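Mannan endo-1,6-alpha-mannosidase (Chaetomium thermophilum, PDB 6RY0) probably hydrolyses or transfers alpha-1,6-linked mannosides, as a glycoside hydrolase family 76 enzyme linked to moving GPI-anchored glycoproteins into the fungal cell wall. Local coordinates at residues Q117-Q130 against R171-P185. Numbering follows the deposited sequence.
Sequences QPPNHTASLGNDDQ and RHDGTCNGGLRWQIP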
ATOM      1  N   GLN A 117      10.977   4.372 -11.729  1.00  7.32           N
ATOM      2  CA  GLN A 117      11.155   5.802 -11.933  1.00  7.75           C
ATOM      3  C   GLN A 117      11.055   6.172 -13.406  1.00  8.58           C
ATOM      4  O   GLN A 117      11.950   6.787 -13.970  1.00 10.80           O
ATOM      5  CB  GLN A 117      12.480   6.290 -11.353  1.00  8.07           C
ATOM      6  CG  GLN A 117      12.608   5.918  -9.878  1.00  8.19           C
ATOM      7  CD  GLN A 117      13.743   6.617  -9.201  1.00  8.95           C
ATOM      8  OE1 GLN A 117      13.538   7.646  -8.547  1.00 10.18           O
ATOM      9  NE2 GLN A 117      14.954   6.098  -9.360  1.00  9.23           N
ATOM     10  N   PRO A 118       9.942   5.819 -14.056  1.00  8.58           N
ATOM     11  CA  PRO A 118       9.790   6.218 -15.439  1.00 10.05           C
ATOM     12  C   PRO A 118       9.744   7.785 -15.508  1.00 11.31           C
ATOM     13  O   PRO A 118       9.020   8.443 -14.818  1.00 13.12           O
ATOM     14  CB  PRO A 118       8.452   5.584 -15.827  1.00 10.84           C
ATOM     15  CG  PRO A 118       7.681   5.482 -14.587  1.00  9.70           C
ATOM     16  CD  PRO A 118       8.744   5.144 -13.539  1.00  8.71           C
ATOM     17  N   PRO A 119      10.631   8.406 -16.312  0.69 11.84           N
ATOM     18  CA  PRO A 119      10.777   9.874 -16.196  0.69 13.10           C
ATOM     19  C   PRO A 119       9.599  10.643 -16.774  0.69 12.47           C
ATOM     20  O   PRO A 119       9.390  11.824 -16.434  0.69 12.79           O
ATOM     21  CB  PRO A 119      12.070  10.167 -16.984  0.69 15.04           C
ATOM     22  CG  PRO A 119      12.234   9.022 -17.916  0.69 15.12           C
ATOM     23  CD  PRO A 119      11.693   7.822 -17.147  0.69 12.83           C
ATOM     24  N   ASN A 120       8.834   9.999 -17.651  0.69 11.99           N
ATOM     25  CA  ASN A 120       7.625  10.679 -18.099  0.69 11.97           C
ATOM     26  C   ASN A 120       6.751  11.027 -16.937  0.69 10.09           C
ATOM     27  O   ASN A 120       6.009  11.983 -17.010  0.69  9.48           O
ATOM     28  CB  ASN A 120       6.871   9.876 -19.135  0.69 15.01           C
ATOM     29  CG  ASN A 120       7.542   9.947 -20.494  0.69 20.05           C
ATOM     30  OD1 ASN A 120       8.597  10.584 -20.661  0.69 21.74           O
ATOM     31  ND2 ASN A 120       6.965   9.266 -21.458  0.69 21.83           N
ATOM     32  N   HIS A 121       6.903  10.296 -15.834  0.69  9.70           N
ATOM     33  CA  HIS A 121       6.129  10.539 -14.611  0.69 10.55           C
ATOM     34  C   HIS A 121       6.828  11.318 -13.516  0.69 11.91           C
ATOM     35  O   HIS A 121       6.441  11.231 -12.356  0.69 13.14           O
ATOM     36  CB  HIS A 121       5.633   9.206 -14.038  0.69 10.74           C
ATOM     37  CG  HIS A 121       4.601   8.545 -14.884  0.69 10.19           C
ATOM     38  ND1 HIS A 121       3.319   9.039 -15.033  0.69 13.17           N
ATOM     39  CD2 HIS A 121       4.664   7.421 -15.632  0.69 11.08           C
ATOM     40  CE1 HIS A 121       2.646   8.256 -15.855  0.69 14.50           C
ATOM     41  NE2 HIS A 121       3.439   7.266 -16.225  0.69 13.53           N
ATOM     42  N   THR A 122       7.834  12.096 -13.866  0.62 11.91           N
ATOM     43  CA  THR A 122       8.598  12.849 -12.866  0.62 12.45           C
ATOM     44  C   THR A 122       7.732  13.631 -11.872  0.62 11.86           C
ATOM     45  O   THR A 122       8.048  13.622 -10.684  0.62 12.64           O
ATOM     46  CB  THR A 122       9.602  13.765 -13.575  0.62 13.00           C
ATOM     47  OG1 THR A 122      10.525  12.920 -14.295  0.62 14.30           O
ATOM     48  CG2 THR A 122      10.369  14.609 -12.581  0.62 14.15           C
ATOM     49  N   ALA A 123       6.655  14.265 -12.330  0.61 11.63           N
ATOM     50  CA  ALA A 123       5.805  15.060 -11.444  0.61 12.83           C
ATOM     51  C   ALA A 123       5.108  14.228 -10.375  0.61 13.42           C
ATOM     52  O   ALA A 123       4.686  14.776  -9.360  0.61 15.21           O
ATOM     53  CB  ALA A 123       4.790  15.822 -12.260  0.61 13.28           C
ATOM     54  N   SER A 124       5.026  12.913 -10.602  0.58 12.98           N
ATOM     55  CA  SER A 124       4.428  11.930  -9.679  0.58 13.51           C
ATOM     56  C   SER A 124       5.481  11.127  -8.914  0.58 12.91           C
ATOM     57  O   SER A 124       5.143  10.174  -8.242  0.58 13.94           O
ATOM     58  CB  SER A 124       3.523  10.924 -10.445  0.58 14.83           C
ATOM     59  OG  SER A 124       2.138  11.161 -10.261  0.58 17.04           O
ATOM     60  N   LEU A 125       6.745  11.506  -8.999  0.72 14.03           N
ATOM     61  CA  LEU A 125       7.798  10.761  -8.374  0.72 14.70           C
ATOM     62  C   LEU A 125       8.052  11.321  -6.964  0.72 12.65           C
ATOM     63  O   LEU A 125       9.091  11.935  -6.616  0.72 13.56           O
ATOM     64  CB  LEU A 125       9.050  10.739  -9.243  0.72 15.17           C
ATOM     65  CG  LEU A 125       9.022   9.941 -10.570  0.72 16.54           C
ATOM     66  CD1 LEU A 125      10.404   9.915 -11.222  0.72 17.25           C
ATOM     67  CD2 LEU A 125       8.512   8.519 -10.418  0.72 18.07           C
ATOM     68  N   GLY A 126       7.089  10.997  -6.118  1.00 11.07           N
ATOM     69  CA  GLY A 126       7.381  10.951  -4.713  1.00 10.33           C
ATOM     70  C   GLY A 126       8.008   9.623  -4.336  1.00  8.48           C
ATOM     71  O   GLY A 126       7.833   8.597  -5.012  1.00  8.90           O
ATOM     72  N   ASN A 127       8.667   9.627  -3.180  1.00  8.38           N
ATOM     73  CA  ASN A 127       9.147   8.379  -2.613  1.00  8.54           C
ATOM     74  C   ASN A 127       7.994   7.437  -2.277  1.00  9.01           C
ATOM     75  O   ASN A 127       8.125   6.209  -2.365  1.00 10.73           O
ATOM     76  CB  ASN A 127       9.999   8.642  -1.379  1.00  8.54           C
ATOM     77  CG  ASN A 127      11.395   9.051  -1.750  1.00  8.47           C
ATOM     78  OD1 ASN A 127      12.129   8.262  -2.335  1.00  9.46           O
ATOM     79  ND2 ASN A 127      11.777  10.274  -1.387  1.00  9.07           N
ATOM     80  N   ASP A 128       6.857   7.986  -1.864  1.00  7.78           N
ATOM     81  CA  ASP A 128       5.668   7.165  -1.641  1.00  8.41           C
ATOM     82  C   ASP A 128       5.119   6.576  -2.948  1.00  7.88           C
ATOM     83  O   ASP A 128       4.745   5.413  -2.992  1.00  8.30           O
ATOM     84  CB  ASP A 128       4.567   7.963  -0.903  1.00 10.76           C
ATOM     85  CG  ASP A 128       4.197   9.318  -1.540  1.00 11.27           C
ATOM     86  OD1 ASP A 128       4.988   9.899  -2.300  1.00 11.75           O
ATOM     87  OD2 ASP A 128       3.073   9.798  -1.296  1.00 14.35           O
ATOM     88  N   ASP A 129       5.061   7.374  -4.007  1.00  7.36           N
ATOM     89  CA  ASP A 129       4.545   6.864  -5.264  1.00  7.66           C
ATOM     90  C   ASP A 129       5.393   5.698  -5.753  1.00  7.15           C
ATOM     91  O   ASP A 129       4.888   4.628  -6.104  1.00  7.56           O
ATOM     92  CB  ASP A 129       4.507   7.947  -6.341  1.00  9.06           C
ATOM     93  CG  ASP A 129       3.793   9.172  -5.912  1.00 10.91           C
ATOM     94  OD1 ASP A 129       4.422  10.063  -5.371  1.00 16.41           O
ATOM     95  OD2 ASP A 129       2.590   9.260  -6.081  1.00 12.95           O
ATOM     96  N   GLN A 130       6.701   5.917  -5.793  1.00  7.14           N
ATOM     97  CA  GLN A 130       7.642   4.873  -6.189  1.00  6.74           C
ATOM     98  C   GLN A 130       7.547   3.687  -5.221  1.00  6.99           C
ATOM     99  O   GLN A 130       7.558   2.519  -5.644  1.00  7.24           O
ATOM    100  CB  GLN A 130       9.064   5.450  -6.186  1.00  7.07           C
ATOM    101  CG  GLN A 130      10.093   4.472  -6.677  1.00  7.18           C
ATOM    102  CD  GLN A 130      11.515   4.817  -6.296  1.00  7.36           C
ATOM    103  OE1 GLN A 130      11.748   5.567  -5.340  1.00  8.58           O
ATOM    104  NE2 GLN A 130      12.476   4.241  -7.010  1.00  7.43           N
ATOM    105  N   ARG A 171      19.293  10.956  -0.854  1.00 10.00           N
ATOM    106  CA  ARG A 171      17.950  10.992  -0.297  1.00  9.42           C
ATOM    107  C   ARG A 171      17.950  11.054   1.237  1.00  9.50           C
ATOM    108  O   ARG A 171      16.886  11.105   1.834  1.00  9.68           O
ATOM    109  CB  ARG A 171      17.115   9.816  -0.796  1.00  9.12           C
ATOM    110  CG  ARG A 171      16.906   9.837  -2.285  1.00  9.30           C
ATOM    111  CD  ARG A 171      15.710   8.986  -2.726  1.00  9.14           C
ATOM    112  NE  ARG A 171      15.671   8.879  -4.179  1.00  8.78           N
ATOM    113  CZ  ARG A 171      14.896   8.059  -4.875  1.00  8.90           C
ATOM    114  NH1 ARG A 171      13.928   7.373  -4.294  1.00  8.91           N
ATOM    115  NH2 ARG A 171      15.125   7.915  -6.166  1.00 10.38           N
ATOM    116  N   HIS A 172      19.134  11.062   1.858  1.00 10.01           N
ATOM    117  CA  HIS A 172      19.261  11.085   3.319  1.00 10.27           C
ATOM    118  C   HIS A 172      20.218  12.169   3.723  1.00 11.17           C
ATOM    119  O   HIS A 172      21.387  11.908   3.940  1.00 14.51           O
ATOM    120  CB  HIS A 172      19.751   9.714   3.817  1.00 10.91           C
ATOM    121  CG  HIS A 172      18.804   8.630   3.470  1.00 10.59           C
ATOM    122  ND1 HIS A 172      17.764   8.277   4.290  1.00 10.15           N
ATOM    123  CD2 HIS A 172      18.663   7.912   2.328  1.00 10.00           C
ATOM    124  CE1 HIS A 172      17.034   7.360   3.681  1.00 10.56           C
ATOM    125  NE2 HIS A 172      17.550   7.128   2.483  1.00 10.11           N
ATOM    126  N   ASP A 173      19.703  13.371   3.893  1.00 10.97           N
ATOM    127  CA  ASP A 173      20.521  14.490   4.293  1.00 11.01           C
ATOM    128  C   ASP A 173      20.364  14.774   5.795  1.00 10.93           C
ATOM    129  O   ASP A 173      19.719  14.014   6.514  1.00 12.51           O
ATOM    130  CB  ASP A 173      20.280  15.710   3.369  1.00 11.80           C
ATOM    131  CG  ASP A 173      18.947  16.410   3.568  1.00 11.51           C
ATOM    132  OD1 ASP A 173      18.360  16.339   4.652  1.00 11.07           O
ATOM    133  OD2 ASP A 173      18.507  17.093   2.611  1.00 14.25           O
ATOM    134  N   GLY A 174      21.006  15.831   6.282  1.00 12.42           N
ATOM    135  CA  GLY A 174      21.053  16.079   7.707  1.00 13.07           C
ATOM    136  C   GLY A 174      19.870  16.861   8.234  1.00 12.57           C
ATOM    137  O   GLY A 174      19.744  16.996   9.452  1.00 13.22           O
ATOM    138  N   THR A 175      18.993  17.357   7.371  1.00 12.11           N
ATOM    139  CA  THR A 175      17.855  18.085   7.872  1.00 11.77           C
ATOM    140  C   THR A 175      16.978  17.147   8.704  1.00 10.37           C
ATOM    141  O   THR A 175      16.781  16.001   8.340  1.00 10.20           O
ATOM    142  CB  THR A 175      17.073  18.769   6.745  1.00 12.22           C
ATOM    143  OG1 THR A 175      16.469  17.802   5.877  1.00 11.49           O
ATOM    144  CG2 THR A 175      17.986  19.688   5.938  1.00 13.87           C
ATOM    145  N   CYS A 176      16.461  17.633   9.825  1.00 10.23           N
ATOM    146  CA  CYS A 176      15.699  16.806  10.732  1.00 10.00           C
ATOM    147  C   CYS A 176      16.453  15.565  11.193  1.00  9.18           C
ATOM    148  O   CYS A 176      15.850  14.606  11.616  1.00  9.27           O
ATOM    149  CB  CYS A 176      14.342  16.423  10.162  1.00  9.87           C
ATOM    150  SG  CYS A 176      13.461  17.881   9.538  1.00 10.31           S
ATOM    151  N   ASN A 177      17.780  15.622  11.118  1.00  9.56           N
ATOM    152  CA  ASN A 177      18.655  14.491  11.483  1.00 10.01           C
ATOM    153  C   ASN A 177      18.385  13.234  10.634  1.00 11.36           C
ATOM    154  O   ASN A 177      18.751  12.143  11.030  1.00 14.29           O
ATOM    155  CB  ASN A 177      18.574  14.143  12.970  1.00  9.99           C
ATOM    156  CG  ASN A 177      18.882  15.326  13.851  1.00  9.81           C
ATOM    157  OD1 ASN A 177      19.703  16.157  13.530  1.00 11.97           O
ATOM    158  ND2 ASN A 177      18.225  15.389  14.995  1.00  9.80           N
ATOM    159  N   GLY A 178      17.810  13.409   9.451  1.00 11.52           N
ATOM    160  CA  GLY A 178      17.575  12.307   8.542  1.00 12.03           C
ATOM    161  C   GLY A 178      16.148  12.230   8.090  1.00  9.88           C
ATOM    162  O   GLY A 178      15.429  13.218   8.130  1.00  9.15           O
ATOM    163  N   GLY A 179      15.754  11.066   7.592  1.00 10.04           N
ATOM    164  CA  GLY A 179      14.444  10.839   7.005  1.00  9.16           C
ATOM    165  C   GLY A 179      14.396  11.178   5.531  1.00  8.47           C
ATOM    166  O   GLY A 179      15.111  12.063   5.051  1.00 10.28           O
ATOM    167  N   LEU A 180      13.550  10.473   4.808  1.00  7.96           N
ATOM    168  CA  LEU A 180      13.237  10.811   3.435  1.00  8.12           C
ATOM    169  C   LEU A 180      12.313  12.012   3.363  1.00  8.19           C
ATOM    170  O   LEU A 180      11.377  12.172   4.139  1.00  9.07           O
ATOM    171  CB  LEU A 180      12.519   9.647   2.741  1.00  7.95           C
ATOM    172  CG  LEU A 180      13.322   8.392   2.468  1.00  8.44           C
ATOM    173  CD1 LEU A 180      12.408   7.306   1.939  1.00  9.27           C
ATOM    174  CD2 LEU A 180      14.411   8.666   1.481  1.00  9.19           C
ATOM    175  N   ARG A 181      12.576  12.826   2.345  1.00  8.55           N
ATOM    176  CA  ARG A 181      11.637  13.815   1.855  1.00  8.88           C
ATOM    177  C   ARG A 181      10.515  13.138   1.082  1.00  8.96           C
ATOM    178  O   ARG A 181      10.679  12.059   0.522  1.00  9.96           O
ATOM    179  CB  ARG A 181      12.357  14.846   0.979  1.00  9.51           C
ATOM    180  CG  ARG A 181      13.439  15.616   1.738  1.00  9.63           C
ATOM    181  CD  ARG A 181      14.358  16.347   0.787  1.00 10.42           C
ATOM    182  NE  ARG A 181      15.426  17.067   1.480  1.00 10.85           N
ATOM    183  CZ  ARG A 181      15.357  18.357   1.823  1.00 11.75           C
ATOM    184  NH1 ARG A 181      14.243  19.047   1.605  1.00 11.60           N
ATOM    185  NH2 ARG A 181      16.408  18.949   2.376  1.00 12.96           N
ATOM    186  N   TRP A 182       9.377  13.807   1.013  0.95  9.25           N
ATOM    187  CA  TRP A 182       8.247  13.310   0.268  0.95  9.83           C
ATOM    188  C   TRP A 182       8.602  13.083  -1.191  0.95 10.35           C
ATOM    189  O   TRP A 182       8.298  12.031  -1.758  0.95 11.64           O
ATOM    190  CB  TRP A 182       7.105  14.302   0.415  0.95 10.64           C
ATOM    191  CG  TRP A 182       5.841  13.908  -0.215  0.95 13.55           C
ATOM    192  CD1 TRP A 182       5.422  12.651  -0.578  0.95 15.51           C
ATOM    193  CD2 TRP A 182       4.780  14.778  -0.510  0.95 16.39           C
ATOM    194  NE1 TRP A 182       4.129  12.700  -1.068  0.95 18.44           N
ATOM    195  CE2 TRP A 182       3.730  14.010  -1.061  0.95 18.81           C
ATOM    196  CE3 TRP A 182       4.613  16.155  -0.380  0.95 18.63           C
ATOM    197  CZ2 TRP A 182       2.537  14.581  -1.469  0.95 20.63           C
ATOM    198  CZ3 TRP A 182       3.445  16.714  -0.776  0.95 20.78           C
ATOM    199  CH2 TRP A 182       2.418  15.939  -1.330  0.95 21.55           C
ATOM    200  N   GLN A 183       9.185  14.104  -1.818  1.00 10.34           N
ATOM    201  CA  GLN A 183       9.485  14.108  -3.238  1.00 10.90           C
ATOM    202  C   GLN A 183      10.904  13.696  -3.553  1.00 10.63           C
ATOM    203  O   GLN A 183      11.820  13.899  -2.753  1.00 10.31           O
ATOM    204  CB  GLN A 183       9.215  15.487  -3.798  1.00 12.17           C
ATOM    205  CG  GLN A 183       7.759  15.939  -3.634  1.00 14.42           C
ATOM    206  CD  GLN A 183       6.799  15.025  -4.392  1.00 17.54           C
ATOM    207  OE1 GLN A 183       6.986  14.777  -5.576  1.00 19.08           O
ATOM    208  NE2 GLN A 183       5.862  14.420  -3.676  1.00 19.16           N
ATOM    209  N   ILE A 184      11.071  13.108  -4.741  1.00 10.97           N
ATOM    210  CA  ILE A 184      12.377  12.736  -5.240  1.00 11.27           C
ATOM    211  C   ILE A 184      13.087  13.901  -5.926  1.00 12.61           C
ATOM    212  O   ILE A 184      14.205  14.231  -5.587  1.00 12.82           O
ATOM    213  CB  ILE A 184      12.310  11.427  -6.095  1.00 11.57           C
ATOM    214  CG1 ILE A 184      11.906  10.259  -5.202  1.00 11.78           C
ATOM    215  CG2 ILE A 184      13.638  11.174  -6.794  1.00 12.61           C
ATOM    216  CD1 ILE A 184      11.366   9.082  -5.963  1.00 11.86           C
ATOM    217  N   PRO A 185      12.424  14.571  -6.880  1.00 14.48           N
ATOM    218  CA  PRO A 185      13.093  15.711  -7.527  1.00 16.70           C
ATOM    219  C   PRO A 185      13.154  16.948  -6.603  1.00 17.61           C
ATOM    220  O   PRO A 185      12.115  17.363  -6.061  1.00 18.45           O
ATOM    221  CB  PRO A 185      12.204  15.987  -8.764  1.00 17.82           C
ATOM    222  CG  PRO A 185      11.350  14.768  -8.932  1.00 17.92           C
ATOM    223  CD  PRO A 185      11.128  14.281  -7.524  1.00 15.54           C
TER
HETATM  224  O   HOH W   1      17.464   7.266  -8.331  1.00 16.96           O
HETATM  225  O   HOH W   2       4.713  13.823  -6.836  1.00 37.35           O
HETATM  226  O   HOH W   3      13.978  12.267  -1.980  1.00 10.65           O
HETATM  227  O   HOH W   4       3.901  12.019  -3.851  1.00 30.01           O
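Asn127 is gripped at its backbone and at both ends of its amide by the segment 171-185. Its backbone N donates to Trp182 O at 2.8 Å, while its ND2 donates to Arg181 O, also at 2.8 Å, with that oxygen close to the amide plane. The other amide end, OD1, takes a weak, bent hydrogen bond from Arg171 NH1 (129°). Arg171 NH1 also makes a straighter bond (159°) to a lone pair of Gln130 OE1, 3.0 Å away and within the guanidinium plane; Gln117 OE1 receives only a weak bond from Arg171 NH2. Ile184 lies against one face of the guanidinium, CG1 3.6 Å above its plane, and its CD1 reaches the side-chain OE1 atoms of Gln117 and Gln130.

On the other side of Gly126, Ile184 N donates to Leu125 O at 3.0 Å; this and the Asn127-Trp182 bond flank Gly126 and Gln183, an antiparallel, non-hydrogen-bonded pair forming a single beta bridge. Trp182, its CG anti to the backbone N (chi1 -176°), presents NE1 to Asp128 OD2 at 3.1 Å; the oxygen lies near the indole plane but is met from above the carboxylate.

Farther out, Gln130 NE2 is held by Thr165 OG1 and Asp115 O, and Gln117 NE2 by Asp115 OD2, which would restrain the amides whose OE1 atoms meet the guanidinium edge. With Gly126 as N-cap, the contact combines an isolated beta bridge with side-chain bonds at the start of helix 127-142, fastening the loop between helix 155-167 and strand 193-195 in this largely helical family 76 fold.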